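Local coordinates for type VI secretion system component (PDB 2P5Z), which is a component of the type VI secretion system that resembles bacteriophage T4 tail proteins gp27 and gp5 and probably belongs to its injection apparatus, at residues Y45-T50 and G66-T71; I56-V61 and T92-L97; I138-H143 and Q148-N153; Y167-L172 and P379-A384. All coordinates share one frame; numbering follows the deposited sequence.

Interaction 1. Residues Y45-T50 and G66-T71; sequences YDIQFT and GAFSLT
Phe68 swings its ring away from its own backbone N (chi1 -180°) toward strand 44-51, where Ile47 meets it with CG1 anti to the carbonyl carbon (chi1 -56°). The two side chains slide past each other in opposite directions, bringing the CG1-CD1 arm of Ile47 to one face of the ring. CD1 lies 3.6 Å from Phe68 CD1, while CG1 sits above the ring plane, offset toward the rim. The CG2 branch also reaches the ring, at CE1. On the CD2 side Tyr45 crosses Phe68 at about a right angle; the ring centroids are 5.8 Å apart and the planes are inclined by 50°, with Tyr45 CD2 4.1 Å from Phe68 CD2. No hydrogen bond joins the segments, so the contact is apolar packing of three buried residues. The Tyr45 hydroxyl is hydrogen-bonded to Glu37, and Phe33 meets the Phe68 ring edge-to-face. Strand 44-51 pairs with 29-38 and 104-111, whereas 65-70 pairs with 18-21 and 85-99. The two strands do not pair with each other; they meet only through side chains, consistent with the curled, barrel-like beta fold of phage tail baseplate hub proteins.

Interaction 2. Residues I56-V61 and T92-L97; sequences IAPESV and TGFKHL
Segment 56-61 folds through a short turn beside the extended strand at 92-97, coming nearest where the CA atoms of Pro58 and Phe94 lie 6.2 Å apart. This packs a connecting loop against strand 85-99, consistent with the barrel-like beta fold of phage baseplate hub proteins. Phe94 carries the contact: with CG anti to the backbone N (chi1 166°), its ring lies against the loop, which meets it from one side of its plane. Pro58 meets it at CD2, its CB 3.7 Å from Phe94 CD2. Val61, on the same side of the ring plane, crosses it at about a right angle and sets CG1 3.7 Å from Phe94 CD1. At the far end Ile56 brings its backbone O 3.3 Å from Phe94 CZ, with CB and CG2 also near CZ. The loop holds its shape through Ala57 O, which accepts both Ser60 N and Ser60 OG from the same face of its carbonyl plane, and through the bond from Val61 N to Pro58 O. Along the strand, Phe94, Lys95 and His96 pair with an antiparallel strand of the second subunit, whose Tyr237 packs on both Pro58 and Phe94, so the sheet continues across the interface. A water molecule bridges the segments: it donates to Ile56 O at 2.6 Å and lies in the plane of the His96 ring, 2.9 Å from ND1.

Interaction 3. Residues I138-H143 and Q148-N153; sequences ILRERH and QDFVFN
Leu139 and Arg140, at the end of helix 131-140, meet the ring of Phe150 in two ways. Leu139 places CD1 over one face, 4.3 Å from the centroid of the Phe150 ring and 19° off its normal, a CH-pi contact. Arg140 comes to the edge instead: its NE lies near the ring plane, 3.6 Å from Phe150 CZ, and the guanidinium is turned 75° from the ring, so that Phe150 CZ sits over one face of the guanidinium. Its chain, extended from CG to NE, crosses the Phe150 side chain at about a right angle and brings the charged end to the ring's edge. Phe150 has CG between the backbone N and the carbonyl carbon (chi1 63°), which points the ring back at the helix. Here a helix packs on a small mixed sheet, in which 150-153 is an outer strand, parallel to 196-202. Further out, Glu136 on the same helix forms a salt bridge with Arg140 NE and packs on Phe150, while Leu139 leans on Phe201 of the neighbouring strand. The turn leading into the strand is pinned by Asp149, which forms a salt bridge with Arg113 through OD1 and accepts a hydrogen bond from Arg146 N at OD2.

Interaction 4. Residues Y167-L172 and P379-A384; sequences YGEDDL and PRPVMA
Sulfur and ring come first: Met383 and Tyr167 cross at a slant in a Met-aromatic contact, SD standing 4.5 Å from the centroid of the Tyr167 ring and 48° off its normal. SD is 3.6 Å from Tyr167 CD1, and the methyl CE turns in toward the root of the ring, 3.7 Å from Tyr167 CB. A bend at chi2 of Met383 (-71°) folds the thioether back toward the tyrosine. Packing of a second kind joins Pro381 to Glu169, which cross at about a right angle: Pro381 CD is 3.5 Å from Glu169 OE2, and CG lies 3.8 Å from Glu169 CD. The same proline ring approaches the backbone at Tyr167 O, 3.9 Å from Pro381 CG. The contact joins an irregular linker to the approach to helix 171-182; the linker leads into strand 387-391, the central strand of a five-stranded antiparallel sheet, consistent with the OB domain of phage-baseplate injectors. Charged groups reach beyond the two segments. Glu169 OE2 forms a salt bridge with Arg177, a helix residue that also packs on Pro381, and Arg380 is held by Glu181 of that helix and by Asp462. Asp170 takes the N-cap position of the helix, its side chain capping a backbone N in the first turn of the helix and its OD2 hydrogen-bonding to Thr173 OG1. Subunit packing follows at the end of the linker, where Ala384 touches Val382 of the second subunit and Ala384 of the third.

In the fold
The four contacts come in order along the chain, except that the segments of interactions 1 and 2 alternate. Those two, with centres 14 Å apart, share the curled beta region: strands 65-70 and 85-99 are neighbours, and Phe49 packs on Ile56. Interaction 3 lies about 26 Å from interaction 1, centre to centre, without touching it, and belongs to the smaller helix-and-sheet part. It does touch interaction 4, where His143 NE2 probably hydrogen-bonds Asp171 OD2 at 2.7 Å. Interaction 4 bridges 206 intervening residues, tying that part to the linker toward the five-stranded sheet. Interactions 2 and 4 both reach the second subunit, so contacts within the chain adjoin the trimer interface at two places.

Interaction 1. Residues Y45-T50 and G66-T71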
loop_
_atom_site.group_PDB
_atom_site.type_symbol
_atom_site.label_atom_id
_atom_site.label_comp_id
_atom_site.label_asym_id
_atom_site.label_seq_id
_atom_site.Cartn_x
_atom_site.Cartn_y
_atom_site.Cartn_z
ATOM N N TYR A 45 23.810 -1.534 0.996
ATOM C CA TYR A 45 24.666 -0.820 1.975
ATOM C C TYR A 45 24.786 0.660 1.677
ATOM O O TYR A 45 25.360 1.058 0.665
ATOM C CB TYR A 45 26.062 -1.425 2.026
ATOM C CG TYR A 45 26.209 -2.566 2.986
ATOM C CD1 TYR A 45 25.529 -3.762 2.800
ATOM C CD2 TYR A 45 27.063 -2.467 4.068
ATOM C CE1 TYR A 45 25.676 -4.829 3.685
ATOM C CE2 TYR A 45 27.230 -3.522 4.947
ATOM C CZ TYR A 45 26.527 -4.692 4.765
ATOM O OH TYR A 45 26.689 -5.732 5.656
ATOM N N ASP A 46 24.249 1.487 2.558
ATOM C CA ASP A 46 24.426 2.922 2.422
ATOM C C ASP A 46 25.645 3.348 3.240
ATOM O O ASP A 46 25.678 3.213 4.467
ATOM C CB ASP A 46 23.152 3.662 2.824
ATOM C CG ASP A 46 21.972 3.334 1.897
ATOM O OD1 ASP A 46 22.107 3.505 0.662
ATOM O OD2 ASP A 46 20.908 2.897 2.404
ATOM N N ILE A 47 26.667 3.816 2.530
ATOM C CA ILE A 47 27.989 4.085 3.103
ATOM C C ILE A 47 28.325 5.551 2.989
ATOM O O ILE A 47 28.415 6.096 1.887
ATOM C CB ILE A 47 29.061 3.290 2.366
ATOM C CG1 ILE A 47 28.724 1.796 2.401
ATOM C CG2 ILE A 47 30.422 3.533 2.993
ATOM C CD1 ILE A 47 29.502 0.975 1.407
ATOM N N GLN A 48 28.481 6.211 4.128
ATOM C CA GLN A 48 28.920 7.607 4.109
ATOM C C GLN A 48 30.422 7.686 4.205
ATOM O O GLN A 48 31.068 6.863 4.861
ATOM C CB GLN A 48 28.299 8.423 5.228
ATOM C CG GLN A 48 26.865 8.773 4.987
ATOM C CD GLN A 48 26.345 9.795 5.970
ATOM O OE1 GLN A 48 27.117 10.524 6.591
ATOM N NE2 GLN A 48 25.028 9.866 6.107
ATOM N N PHE A 49 30.975 8.672 3.523
ATOM C CA PHE A 49 32.400 8.895 3.574
ATOM C C PHE A 49 32.778 10.362 3.436
ATOM O O PHE A 49 31.988 11.186 2.949
ATOM C CB PHE A 49 33.157 8.001 2.572
ATOM C CG PHE A 49 32.925 8.326 1.110
ATOM C CD1 PHE A 49 33.793 9.175 0.422
ATOM C CD2 PHE A 49 31.891 7.700 0.399
ATOM C CE1 PHE A 49 33.612 9.440 -0.946
ATOM C CE2 PHE A 49 31.700 7.963 -0.961
ATOM C CZ PHE A 49 32.574 8.829 -1.640
ATOM N N THR A 50 33.988 10.692 3.875
ATOM C CA THR A 50 34.499 12.038 3.645
ATOM C C THR A 50 35.641 11.960 2.676
ATOM O O THR A 50 36.273 10.902 2.533
ATOM C CB THR A 50 34.937 12.752 4.935
ATOM O OG1 THR A 50 35.789 11.881 5.700
ATOM C CG2 THR A 50 33.713 13.114 5.763
ATOM N N GLY A 66 32.435 -1.699 -6.618
ATOM C CA GLY A 66 32.684 -1.226 -5.292
ATOM C C GLY A 66 32.962 -2.417 -4.416
ATOM O O GLY A 66 32.365 -3.479 -4.598
ATOM N N ALA A 67 33.868 -2.239 -3.460
ATOM C CA ALA A 67 34.145 -3.283 -2.498
ATOM C C ALA A 67 34.139 -2.645 -1.116
ATOM O O ALA A 67 34.739 -1.584 -0.924
ATOM C CB ALA A 67 35.467 -3.897 -2.782
ATOM N N PHE A 68 33.450 -3.274 -0.169
ATOM C CA PHE A 68 33.362 -2.731 1.161
ATOM C C PHE A 68 33.824 -3.777 2.149
ATOM O O PHE A 68 33.269 -4.869 2.173
ATOM C CB PHE A 68 31.941 -2.298 1.473
ATOM C CG PHE A 68 31.780 -1.714 2.845
ATOM C CD1 PHE A 68 32.303 -0.459 3.143
ATOM C CD2 PHE A 68 31.118 -2.417 3.838
ATOM C CE1 PHE A 68 32.160 0.087 4.388
ATOM C CE2 PHE A 68 30.974 -1.876 5.091
ATOM C CZ PHE A 68 31.499 -0.619 5.365
ATOM N N SER A 69 34.831 -3.450 2.962
ATOM C CA SER A 69 35.431 -4.449 3.849
ATOM C C SER A 69 35.385 -4.065 5.306
ATOM O O SER A 69 35.380 -2.892 5.639
ATOM C CB SER A 69 36.894 -4.707 3.483
ATOM O OG SER A 69 37.140 -4.427 2.125
ATOM N N LEU A 70 35.353 -5.071 6.168
ATOM C CA LEU A 70 35.662 -4.896 7.583
ATOM C C LEU A 70 37.116 -5.317 7.797
ATOM O O LEU A 70 37.485 -6.460 7.527
ATOM C CB LEU A 70 34.715 -5.738 8.434
ATOM C CG LEU A 70 34.650 -5.734 9.972
ATOM C CD1 LEU A 70 35.509 -4.690 10.736
ATOM C CD2 LEU A 70 33.178 -5.604 10.370
ATOM N N THR A 71 37.927 -4.374 8.278
ATOM C CA THR A 71 39.378 -4.553 8.451
ATOM C C THR A 71 39.717 -5.246 9.786
ATOM O O THR A 71 39.032 -5.044 10.795
ATOM C CB THR A 71 40.116 -3.184 8.329
ATOM O OG1 THR A 71 39.480 -2.389 7.315
ATOM C CG2 THR A 71 41.602 -3.359 7.973
#

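Interaction 2. Residues I56-V61 and T92-L97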
loop_
_atom_site.group_PDB
_atom_site.type_symbol
_atom_site.label_atom_id
_atom_site.label_comp_id
_atom_site.label_asym_id
_atom_site.label_seq_id
_atom_site.Cartn_x
_atom_site.Cartn_y
_atom_site.Cartn_z
ATOM N N ILE A 56 33.416 15.461 -6.166
ATOM C CA ILE A 56 33.297 14.147 -6.793
ATOM C C ILE A 56 32.029 14.153 -7.642
ATOM O O ILE A 56 30.943 14.489 -7.146
ATOM C CB ILE A 56 33.204 13.019 -5.762
ATOM C CG1 ILE A 56 34.379 13.082 -4.781
ATOM C CG2 ILE A 56 33.159 11.664 -6.456
ATOM C CD1 ILE A 56 34.467 11.869 -3.866
ATOM N N ALA A 57 32.195 13.838 -8.926
ATOM C CA ALA A 57 31.118 13.850 -9.917
ATOM C C ALA A 57 30.413 12.480 -9.992
ATOM O O ALA A 57 31.076 11.448 -10.027
ATOM C CB ALA A 57 31.690 14.234 -11.280
ATOM N N PRO A 58 29.064 12.468 -10.029
ATOM C CA PRO A 58 28.314 11.201 -10.051
ATOM C C PRO A 58 28.792 10.207 -11.114
ATOM O O PRO A 58 28.873 9.004 -10.839
ATOM C CB PRO A 58 26.864 11.642 -10.304
ATOM C CG PRO A 58 26.936 13.077 -10.684
ATOM C CD PRO A 58 28.162 13.629 -10.025
ATOM N N GLU A 59 29.169 10.724 -12.282
ATOM C CA GLU A 59 29.672 9.894 -13.389
ATOM C C GLU A 59 30.948 9.109 -13.059
ATOM O O GLU A 59 31.184 8.044 -13.631
ATOM C CB GLU A 59 29.851 10.711 -14.680
ATOM C CG GLU A 59 30.276 12.166 -14.476
ATOM C CD GLU A 59 29.086 13.101 -14.307
ATOM O OE1 GLU A 59 28.968 13.745 -13.243
ATOM O OE2 GLU A 59 28.249 13.165 -15.234
ATOM N N SER A 60 31.734 9.600 -12.101
ATOM C CA SER A 60 32.941 8.889 -11.646
ATOM C C SER A 60 32.609 7.706 -10.754
ATOM O O SER A 60 33.489 6.927 -10.402
ATOM C CB SER A 60 33.862 9.820 -10.855
ATOM O OG SER A 60 33.850 11.121 -11.401
ATOM N N VAL A 61 31.348 7.579 -10.363
ATOM C CA VAL A 61 31.012 6.696 -9.262
ATOM C C VAL A 61 29.866 5.738 -9.609
ATOM O O VAL A 61 29.974 4.538 -9.348
ATOM C CB VAL A 61 30.819 7.543 -7.950
ATOM C CG1 VAL A 61 29.745 7.034 -7.067
ATOM C CG2 VAL A 61 32.109 7.594 -7.176
ATOM N N THR A 92 25.077 2.063 -6.935
ATOM C CA THR A 92 23.744 2.309 -7.471
ATOM C C THR A 92 23.310 3.762 -7.297
ATOM O O THR A 92 22.578 4.309 -8.112
ATOM C CB THR A 92 22.787 1.376 -6.749
ATOM O OG1 THR A 92 22.798 0.120 -7.432
ATOM C CG2 THR A 92 21.385 1.932 -6.676
ATOM N N GLY A 93 23.787 4.397 -6.233
ATOM C CA GLY A 93 23.331 5.727 -5.882
ATOM C C GLY A 93 24.474 6.555 -5.354
ATOM O O GLY A 93 25.427 6.033 -4.778
ATOM N N PHE A 94 24.381 7.856 -5.536
ATOM C CA PHE A 94 25.442 8.709 -5.106
ATOM C C PHE A 94 24.826 9.976 -4.588
ATOM O O PHE A 94 23.935 10.550 -5.227
ATOM C CB PHE A 94 26.396 9.003 -6.267
ATOM C CG PHE A 94 27.347 10.131 -6.004
ATOM C CD1 PHE A 94 28.422 9.963 -5.140
ATOM C CD2 PHE A 94 27.169 11.364 -6.621
ATOM C CE1 PHE A 94 29.295 10.998 -4.893
ATOM C CE2 PHE A 94 28.051 12.414 -6.391
ATOM C CZ PHE A 94 29.117 12.225 -5.528
ATOM N N LYS A 95 25.316 10.420 -3.436
ATOM C CA LYS A 95 24.861 11.664 -2.843
ATOM C C LYS A 95 26.034 12.523 -2.408
ATOM O O LYS A 95 26.959 12.028 -1.776
ATOM C CB LYS A 95 23.997 11.353 -1.622
ATOM C CG LYS A 95 22.599 10.924 -1.929
ATOM C CD LYS A 95 22.031 10.198 -0.768
ATOM C CE LYS A 95 20.518 10.211 -0.833
ATOM N NZ LYS A 95 20.004 9.411 0.312
ATOM N N HIS A 96 26.012 13.804 -2.744
ATOM C CA HIS A 96 26.903 14.741 -2.075
ATOM C C HIS A 96 26.111 15.354 -0.915
ATOM O O HIS A 96 25.112 16.016 -1.130
ATOM C CB HIS A 96 27.376 15.816 -3.052
ATOM C CG HIS A 96 28.398 16.768 -2.489
ATOM N ND1 HIS A 96 29.339 17.395 -3.283
ATOM C CD2 HIS A 96 28.625 17.208 -1.226
ATOM C CE1 HIS A 96 30.089 18.182 -2.536
ATOM N NE2 HIS A 96 29.677 18.086 -1.285
ATOM N N LEU A 97 26.558 15.140 0.312
ATOM C CA LEU A 97 25.777 15.545 1.486
ATOM C C LEU A 97 26.055 16.953 2.026
ATOM O O LEU A 97 25.128 17.685 2.326
ATOM C CB LEU A 97 25.942 14.516 2.594
ATOM C CG LEU A 97 25.186 13.260 2.220
ATOM C CD1 LEU A 97 25.425 12.167 3.215
ATOM C CD2 LEU A 97 23.715 13.610 2.140
HETATM O O HOH W 1 29.670 16.434 -6.016
#

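Interaction 3. Residues I138-H143 and Q148-N153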
loop_
_atom_site.group_PDB
_atom_site.type_symbol
_atom_site.label_atom_id
_atom_site.label_comp_id
_atom_site.label_asym_id
_atom_site.label_seq_id
_atom_site.Cartn_x
_atom_site.Cartn_y
_atom_site.Cartn_z
ATOM N N ILE A 138 17.725 -15.733 -17.650
ATOM C CA ILE A 138 17.604 -14.306 -17.294
ATOM C C ILE A 138 18.951 -13.704 -16.851
ATOM O O ILE A 138 19.331 -12.606 -17.293
ATOM C CB ILE A 138 16.568 -14.119 -16.184
ATOM C CG1 ILE A 138 15.170 -14.462 -16.695
ATOM C CG2 ILE A 138 16.573 -12.680 -15.662
ATOM C CD1 ILE A 138 14.327 -13.245 -16.920
ATOM N N LEU A 139 19.670 -14.457 -16.013
ATOM C CA LEU A 139 21.026 -14.100 -15.586
ATOM C C LEU A 139 22.001 -13.949 -16.750
ATOM O O LEU A 139 22.634 -12.884 -16.900
ATOM C CB LEU A 139 21.558 -15.105 -14.551
ATOM C CG LEU A 139 20.818 -14.966 -13.206
ATOM C CD1 LEU A 139 21.232 -15.990 -12.161
ATOM C CD2 LEU A 139 20.984 -13.554 -12.672
ATOM N N ARG A 140 22.082 -14.981 -17.597
ATOM C CA ARG A 140 23.049 -14.984 -18.700
ATOM C C ARG A 140 22.696 -14.084 -19.885
ATOM O O ARG A 140 23.566 -13.390 -20.412
ATOM C CB ARG A 140 23.309 -16.403 -19.187
ATOM C CG ARG A 140 23.894 -17.337 -18.129
ATOM C CD ARG A 140 24.184 -18.640 -18.774
ATOM N NE ARG A 140 24.808 -19.652 -17.930
ATOM C CZ ARG A 140 26.120 -19.753 -17.739
ATOM N NH1 ARG A 140 26.589 -20.726 -16.981
ATOM N NH2 ARG A 140 26.960 -18.876 -18.289
ATOM N N GLU A 141 21.431 -14.064 -20.291
ATOM C CA GLU A 141 21.065 -13.347 -21.514
ATOM C C GLU A 141 21.008 -11.847 -21.345
ATOM O O GLU A 141 21.849 -11.136 -21.872
ATOM C CB GLU A 141 19.784 -13.914 -22.118
ATOM C CG GLU A 141 19.957 -15.387 -22.398
ATOM C CD GLU A 141 18.713 -16.095 -22.839
ATOM O OE1 GLU A 141 18.770 -17.336 -22.937
ATOM O OE2 GLU A 141 17.682 -15.435 -23.093
ATOM N N ARG A 142 20.049 -11.364 -20.576
ATOM C CA ARG A 142 19.887 -9.930 -20.376
ATOM C C ARG A 142 20.943 -9.303 -19.428
ATOM O O ARG A 142 21.160 -8.099 -19.428
ATOM C CB ARG A 142 18.449 -9.671 -19.900
ATOM C CG ARG A 142 18.046 -8.213 -19.704
ATOM C CD ARG A 142 18.142 -7.372 -20.971
ATOM N NE ARG A 142 17.686 -6.012 -20.689
ATOM C CZ ARG A 142 18.437 -4.918 -20.773
ATOM N NH1 ARG A 142 19.704 -4.989 -21.172
ATOM N NH2 ARG A 142 17.904 -3.740 -20.469
ATOM N N HIS A 143 21.622 -10.098 -18.615
ATOM C CA HIS A 143 22.461 -9.459 -17.591
ATOM C C HIS A 143 23.969 -9.762 -17.635
ATOM O O HIS A 143 24.721 -9.257 -16.807
ATOM C CB HIS A 143 21.810 -9.587 -16.197
ATOM C CG HIS A 143 20.431 -8.993 -16.146
ATOM N ND1 HIS A 143 20.208 -7.632 -16.103
ATOM C CD2 HIS A 143 19.206 -9.569 -16.216
ATOM C CE1 HIS A 143 18.908 -7.394 -16.108
ATOM N NE2 HIS A 143 18.278 -8.554 -16.175
ATOM N N GLN A 148 30.724 -18.071 -13.128
ATOM C CA GLN A 148 31.489 -17.677 -11.975
ATOM C C GLN A 148 30.605 -16.787 -11.097
ATOM O O GLN A 148 30.747 -16.790 -9.871
ATOM C CB GLN A 148 32.766 -16.938 -12.400
ATOM C CG GLN A 148 32.542 -15.797 -13.376
ATOM C CD GLN A 148 33.767 -14.920 -13.554
ATOM O OE1 GLN A 148 34.862 -15.412 -13.827
ATOM N NE2 GLN A 148 33.586 -13.608 -13.413
ATOM N N ASP A 149 29.679 -16.054 -11.720
ATOM C CA ASP A 149 28.827 -15.113 -11.005
ATOM C C ASP A 149 27.672 -15.734 -10.197
ATOM O O ASP A 149 27.026 -15.027 -9.429
ATOM C CB ASP A 149 28.251 -14.105 -11.977
ATOM C CG ASP A 149 29.307 -13.314 -12.692
ATOM O OD1 ASP A 149 30.269 -12.900 -12.033
ATOM O OD2 ASP A 149 29.159 -13.071 -13.913
ATOM N N PHE A 150 27.411 -17.035 -10.366
ATOM C CA PHE A 150 26.290 -17.736 -9.704
ATOM C C PHE A 150 26.508 -19.229 -9.782
ATOM O O PHE A 150 27.285 -19.667 -10.607
ATOM C CB PHE A 150 24.940 -17.413 -10.357
ATOM C CG PHE A 150 24.831 -17.851 -11.804
ATOM C CD1 PHE A 150 25.232 -17.000 -12.832
ATOM C CD2 PHE A 150 24.309 -19.096 -12.138
ATOM C CE1 PHE A 150 25.138 -17.381 -14.147
ATOM C CE2 PHE A 150 24.218 -19.482 -13.460
ATOM C CZ PHE A 150 24.634 -18.621 -14.465
ATOM N N VAL A 151 25.788 -20.006 -8.973
ATOM C CA VAL A 151 25.946 -21.459 -8.885
ATOM C C VAL A 151 24.652 -22.031 -8.305
ATOM O O VAL A 151 24.099 -21.457 -7.366
ATOM C CB VAL A 151 27.151 -21.865 -7.955
ATOM C CG1 VAL A 151 26.964 -23.244 -7.321
ATOM C CG2 VAL A 151 28.466 -21.879 -8.707
ATOM N N PHE A 152 24.173 -23.148 -8.860
ATOM C CA PHE A 152 23.006 -23.851 -8.336
ATOM C C PHE A 152 23.454 -25.105 -7.607
ATOM O O PHE A 152 24.223 -25.878 -8.161
ATOM C CB PHE A 152 22.067 -24.265 -9.480
ATOM C CG PHE A 152 21.331 -23.122 -10.105
ATOM C CD1 PHE A 152 20.068 -22.765 -9.652
ATOM C CD2 PHE A 152 21.889 -22.401 -11.140
ATOM C CE1 PHE A 152 19.382 -21.703 -10.219
ATOM C CE2 PHE A 152 21.212 -21.337 -11.702
ATOM C CZ PHE A 152 19.956 -20.993 -11.250
ATOM N N ASN A 153 22.988 -25.313 -6.376
ATOM C CA ASN A 153 23.242 -26.567 -5.648
ATOM C C ASN A 153 21.916 -27.106 -5.131
ATOM O O ASN A 153 21.666 -27.175 -3.921
ATOM C CB ASN A 153 24.228 -26.399 -4.476
ATOM C CG ASN A 153 25.427 -25.520 -4.819
ATOM O OD1 ASN A 153 26.413 -25.984 -5.398
ATOM N ND2 ASN A 153 25.350 -24.244 -4.444
#

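Interaction 4. Residues Y167-L172 and P379-A384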
loop_
_atom_site.group_PDB
_atom_site.type_symbol
_atom_site.label_atom_id
_atom_site.label_comp_id
_atom_site.label_asym_id
_atom_site.label_seq_id
_atom_site.Cartn_x
_atom_site.Cartn_y
_atom_site.Cartn_z
ATOM N N TYR A 167 4.965 -11.175 -17.471
ATOM C CA TYR A 167 4.212 -10.026 -17.968
ATOM C C TYR A 167 4.124 -8.940 -16.886
ATOM O O TYR A 167 3.685 -9.211 -15.764
ATOM C CB TYR A 167 2.819 -10.463 -18.450
ATOM C CG TYR A 167 1.984 -9.355 -19.071
ATOM C CD1 TYR A 167 1.080 -8.599 -18.308
ATOM C CD2 TYR A 167 2.109 -9.050 -20.410
ATOM C CE1 TYR A 167 0.326 -7.584 -18.875
ATOM C CE2 TYR A 167 1.367 -8.030 -20.987
ATOM C CZ TYR A 167 0.471 -7.310 -20.224
ATOM O OH TYR A 167 -0.264 -6.308 -20.830
ATOM N N GLY A 168 4.524 -7.721 -17.244
ATOM C CA GLY A 168 4.514 -6.565 -16.326
ATOM C C GLY A 168 5.300 -6.778 -15.036
ATOM O O GLY A 168 4.816 -6.477 -13.955
ATOM N N GLU A 169 6.494 -7.344 -15.158
ATOM C CA GLU A 169 7.316 -7.717 -14.025
ATOM C C GLU A 169 8.756 -7.421 -14.417
ATOM O O GLU A 169 9.194 -7.784 -15.512
ATOM C CB GLU A 169 7.196 -9.215 -13.724
ATOM C CG GLU A 169 5.987 -9.667 -12.902
ATOM C CD GLU A 169 5.955 -11.197 -12.706
ATOM O OE1 GLU A 169 6.082 -11.945 -13.699
ATOM O OE2 GLU A 169 5.801 -11.672 -11.564
ATOM N N ASP A 170 9.501 -6.756 -13.545
ATOM C CA ASP A 170 10.919 -6.566 -13.796
ATOM C C ASP A 170 11.595 -7.919 -13.602
ATOM O O ASP A 170 11.015 -8.832 -12.987
ATOM C CB ASP A 170 11.507 -5.505 -12.856
ATOM C CG ASP A 170 11.310 -5.855 -11.385
ATOM O OD1 ASP A 170 12.198 -6.495 -10.788
ATOM O OD2 ASP A 170 10.237 -5.547 -10.832
ATOM N N ASP A 171 12.810 -8.061 -14.120
ATOM C CA ASP A 171 13.491 -9.346 -14.045
ATOM C C ASP A 171 13.668 -9.846 -12.618
ATOM O O ASP A 171 13.496 -11.036 -12.384
ATOM C CB ASP A 171 14.839 -9.310 -14.769
ATOM C CG ASP A 171 14.702 -9.231 -16.283
ATOM O OD1 ASP A 171 13.628 -9.579 -16.810
ATOM O OD2 ASP A 171 15.683 -8.822 -16.948
ATOM N N LEU A 172 13.962 -8.945 -11.668
ATOM C CA LEU A 172 14.161 -9.352 -10.268
ATOM C C LEU A 172 12.891 -9.906 -9.648
ATOM O O LEU A 172 12.921 -10.964 -9.028
ATOM C CB LEU A 172 14.729 -8.213 -9.393
ATOM C CG LEU A 172 15.129 -8.605 -7.949
ATOM C CD1 LEU A 172 16.038 -9.841 -7.924
ATOM C CD2 LEU A 172 15.772 -7.461 -7.189
ATOM N N PRO A 379 3.538 -12.468 -4.835
ATOM C CA PRO A 379 2.247 -12.660 -5.509
ATOM C C PRO A 379 2.345 -12.637 -7.031
ATOM O O PRO A 379 3.186 -11.925 -7.597
ATOM C CB PRO A 379 1.415 -11.458 -5.032
ATOM C CG PRO A 379 2.414 -10.458 -4.546
ATOM C CD PRO A 379 3.541 -11.271 -3.978
ATOM N N ARG A 380 1.489 -13.424 -7.681
ATOM C CA ARG A 380 1.427 -13.488 -9.137
ATOM C C ARG A 380 0.822 -12.215 -9.700
ATOM O O ARG A 380 -0.016 -11.599 -9.057
ATOM C CB ARG A 380 0.605 -14.700 -9.559
ATOM C CG ARG A 380 1.470 -15.821 -10.042
ATOM C CD ARG A 380 0.762 -17.151 -10.119
ATOM N NE ARG A 380 1.749 -18.175 -10.431
ATOM C CZ ARG A 380 2.090 -18.530 -11.669
ATOM N NH1 ARG A 380 1.508 -17.968 -12.720
ATOM N NH2 ARG A 380 3.016 -19.459 -11.864
ATOM N N PRO A 381 1.257 -11.798 -10.891
ATOM C CA PRO A 381 0.571 -10.651 -11.476
ATOM C C PRO A 381 -0.882 -11.007 -11.859
ATOM O O PRO A 381 -1.192 -12.169 -12.196
ATOM C CB PRO A 381 1.416 -10.314 -12.709
ATOM C CG PRO A 381 2.180 -11.531 -13.013
ATOM C CD PRO A 381 2.350 -12.301 -11.741
ATOM N N VAL A 382 -1.767 -10.024 -11.749
ATOM C CA VAL A 382 -3.179 -10.279 -11.928
ATOM C C VAL A 382 -3.553 -9.848 -13.340
ATOM O O VAL A 382 -3.389 -8.670 -13.704
ATOM C CB VAL A 382 -4.001 -9.573 -10.827
ATOM C CG1 VAL A 382 -5.483 -9.592 -11.131
ATOM C CG2 VAL A 382 -3.732 -10.245 -9.470
ATOM N N MET A 383 -3.988 -10.819 -14.149
ATOM C CA MET A 383 -4.280 -10.556 -15.554
ATOM C C MET A 383 -5.751 -10.223 -15.715
ATOM O O MET A 383 -6.602 -11.115 -15.779
ATOM C CB MET A 383 -3.897 -11.735 -16.445
ATOM C CG MET A 383 -2.433 -12.143 -16.343
ATOM S SD MET A 383 -1.315 -10.962 -17.092
ATOM C CE MET A 383 0.077 -11.280 -16.081
ATOM N N ALA A 384 -6.036 -8.927 -15.730
ATOM C CA ALA A 384 -7.368 -8.418 -15.968
ATOM C C ALA A 384 -7.414 -8.063 -17.428
ATOM O O ALA A 384 -6.384 -7.762 -18.039
ATOM C CB ALA A 384 -7.624 -7.179 -15.126
#